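Local coordinates for protein MHC class I antigen (Anolis carolinensis, PDB 7CPO) that probably presents peptide antigens to T cells at the cell surface, as the heavy chain of a reptilian class I complex with beta2-microglobulin, at residues A[29-34]-A[172-177]. Residues are numbered along the deposited sequence; the frame is centred on the assembly and turned at random.
Sequences YVDDQE and RYLNYG
The Tyr173 ring meets Val30 obliquely: CG2 of Val30 lies 4.0 Å from Tyr173 CD2 and equally near Tyr173 CB, so the methyl sits where the ring joins its stem. Phe35 packs against the same ring with the planes at about 50°. The Tyr29 ring is on the far side of the hairpin, with Glu34 CB 3.7 Å above one face toward the rim and Asp32 C and Gln33 N at its edge, in plane. The isopropyl group of Val30 forks between two helix residues; CG1, set anti to the backbone N (chi1 -179°), reaches Leu174 CD2 at 4.2 Å. That same leucine methyl lies 4.1 Å from Asp31 OD2, a van der Waals contact with a polar oxygen. His5 ND1 hydrogen-bonds OD2, and Ser6 N bonds OD1. The fold is the class I peptide-binding platform: a type I' turn from Val30 to Gln33, closed by Gln33 N to Val30 O at 2.8 Å, joins strands 25-30 and 33-39 of the sheet floor, and helix 152-176 ends against it. Gly177 leaves helical geometry there, its N still bonded to Tyr173 O at 2.8 Å. Beyond the apolar contact, Tyr173 OH hydrogen-bonds both Tyr62 OH and the backbone of the bound peptide, placing this ring at the groove.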
loop_
_atom_site.group_PDB
_atom_site.type_symbol
_atom_site.label_atom_id
_atom_site.label_comp_id
_atom_site.label_asym_id
_atom_site.label_seq_id
_atom_site.Cartn_x
_atom_site.Cartn_y
_atom_site.Cartn_z
ATOM N N TYR A 29 -2.784 3.092 -9.071
ATOM C CA TYR A 29 -3.644 2.002 -8.624
ATOM C C TYR A 29 -5.067 2.161 -9.146
ATOM O O TYR A 29 -5.604 3.276 -9.249
ATOM C CB TYR A 29 -3.712 1.918 -7.090
ATOM C CG TYR A 29 -2.448 1.438 -6.420
ATOM C CD1 TYR A 29 -2.313 0.101 -5.982
ATOM C CD2 TYR A 29 -1.384 2.311 -6.206
ATOM C CE1 TYR A 29 -1.144 -0.330 -5.361
ATOM C CE2 TYR A 29 -0.216 1.884 -5.580
ATOM C CZ TYR A 29 -0.106 0.570 -5.162
ATOM O OH TYR A 29 1.049 0.171 -4.547
ATOM N N VAL A 30 -5.686 1.025 -9.438
ATOM C CA VAL A 30 -7.133 0.898 -9.480
ATOM C C VAL A 30 -7.479 -0.096 -8.380
ATOM O O VAL A 30 -7.039 -1.253 -8.429
ATOM C CB VAL A 30 -7.635 0.443 -10.856
ATOM C CG1 VAL A 30 -9.142 0.356 -10.866
ATOM C CG2 VAL A 30 -7.153 1.413 -11.928
ATOM N N ASP A 31 -8.192 0.373 -7.349
ATOM C CA ASP A 31 -8.659 -0.465 -6.237
ATOM C C ASP A 31 -7.527 -1.302 -5.645
ATOM O O ASP A 31 -7.599 -2.535 -5.591
ATOM C CB ASP A 31 -9.771 -1.415 -6.671
ATOM C CG ASP A 31 -11.011 -0.713 -7.078
ATOM O OD1 ASP A 31 -11.197 0.446 -6.669
ATOM O OD2 ASP A 31 -11.805 -1.343 -7.803
ATOM N N ASP A 32 -6.464 -0.624 -5.233
ATOM C CA ASP A 32 -5.276 -1.280 -4.654
ATOM C C ASP A 32 -4.697 -2.406 -5.533
ATOM O O ASP A 32 -3.898 -3.211 -5.050
ATOM C CB ASP A 32 -5.524 -1.774 -3.205
ATOM C CG ASP A 32 -6.485 -2.973 -3.099
ATOM O OD1 ASP A 32 -6.344 -3.964 -3.849
ATOM O OD2 ASP A 32 -7.391 -2.917 -2.230
ATOM N N GLN A 33 -5.019 -2.462 -6.833
ATOM C CA GLN A 33 -4.192 -3.185 -7.804
ATOM C C GLN A 33 -3.306 -2.178 -8.523
ATOM O O GLN A 33 -3.809 -1.234 -9.139
ATOM C CB GLN A 33 -5.027 -3.953 -8.826
ATOM C CG GLN A 33 -4.202 -4.756 -9.815
ATOM C CD GLN A 33 -5.045 -5.763 -10.618
ATOM O OE1 GLN A 33 -4.822 -5.969 -11.823
ATOM N NE2 GLN A 33 -6.026 -6.386 -9.949
ATOM N N GLU A 34 -1.998 -2.355 -8.432
ATOM C CA GLU A 34 -1.104 -1.446 -9.125
ATOM C C GLU A 34 -1.147 -1.748 -10.617
ATOM O O GLU A 34 -1.095 -2.907 -11.018
ATOM C CB GLU A 34 0.308 -1.582 -8.580
ATOM C CG GLU A 34 1.323 -0.785 -9.354
ATOM C CD GLU A 34 2.740 -0.994 -8.862
ATOM O OE1 GLU A 34 2.924 -1.688 -7.840
ATOM O OE2 GLU A 34 3.665 -0.460 -9.502
ATOM N N ARG A 172 -12.828 3.453 -17.884
ATOM C CA ARG A 172 -12.161 2.681 -18.927
ATOM C C ARG A 172 -11.346 1.556 -18.320
ATOM O O ARG A 172 -11.383 0.421 -18.807
ATOM C CB ARG A 172 -11.245 3.567 -19.777
ATOM C CG ARG A 172 -11.849 4.087 -21.028
ATOM C CD ARG A 172 -10.917 5.078 -21.715
ATOM N NE ARG A 172 -11.715 6.156 -22.292
ATOM C CZ ARG A 172 -11.599 7.447 -21.996
ATOM N NH1 ARG A 172 -10.680 7.882 -21.129
ATOM N NH2 ARG A 172 -12.407 8.311 -22.593
ATOM N N TYR A 173 -10.589 1.860 -17.261
ATOM C CA TYR A 173 -9.705 0.858 -16.673
ATOM C C TYR A 173 -10.507 -0.311 -16.118
ATOM O O TYR A 173 -10.139 -1.474 -16.316
ATOM C CB TYR A 173 -8.846 1.504 -15.584
ATOM C CG TYR A 173 -7.862 2.542 -16.101
ATOM C CD1 TYR A 173 -7.420 2.520 -17.422
ATOM C CD2 TYR A 173 -7.374 3.551 -15.267
ATOM C CE1 TYR A 173 -6.506 3.474 -17.900
ATOM C CE2 TYR A 173 -6.464 4.494 -15.730
ATOM C CZ TYR A 173 -6.039 4.451 -17.051
ATOM O OH TYR A 173 -5.142 5.378 -17.519
ATOM N N LEU A 174 -11.630 -0.021 -15.457
ATOM C CA LEU A 174 -12.419 -1.079 -14.840
ATOM C C LEU A 174 -12.897 -2.078 -15.874
ATOM O O LEU A 174 -12.893 -3.285 -15.627
ATOM C CB LEU A 174 -13.608 -0.482 -14.093
ATOM C CG LEU A 174 -13.302 0.092 -12.712
ATOM C CD1 LEU A 174 -14.470 0.935 -12.264
ATOM C CD2 LEU A 174 -13.037 -1.044 -11.727
ATOM N N ASN A 175 -13.307 -1.596 -17.047
ATOM C CA ASN A 175 -13.699 -2.510 -18.107
ATOM C C ASN A 175 -12.493 -3.275 -18.641
ATOM O O ASN A 175 -12.553 -4.496 -18.812
ATOM C CB ASN A 175 -14.386 -1.752 -19.239
ATOM C CG ASN A 175 -14.619 -2.641 -20.452
ATOM O OD1 ASN A 175 -15.381 -3.595 -20.376
ATOM N ND2 ASN A 175 -13.951 -2.347 -21.557
ATOM N N TYR A 176 -11.390 -2.564 -18.905
ATOM C CA TYR A 176 -10.163 -3.195 -19.378
ATOM C C TYR A 176 -9.769 -4.358 -18.483
ATOM O O TYR A 176 -9.491 -5.461 -18.967
ATOM C CB TYR A 176 -9.021 -2.184 -19.416
ATOM C CG TYR A 176 -9.104 -1.184 -20.521
ATOM C CD1 TYR A 176 -9.997 -1.346 -21.572
ATOM C CD2 TYR A 176 -8.286 -0.054 -20.513
ATOM C CE1 TYR A 176 -10.055 -0.417 -22.600
ATOM C CE2 TYR A 176 -8.343 0.877 -21.524
ATOM C CZ TYR A 176 -9.230 0.699 -22.558
ATOM O OH TYR A 176 -9.277 1.645 -23.557
ATOM N N GLY A 177 -9.746 -4.125 -17.167
ATOM C CA GLY A 177 -9.195 -5.101 -16.239
ATOM C C GLY A 177 -10.192 -5.834 -15.368
ATOM O O GLY A 177 -9.814 -6.365 -14.328
#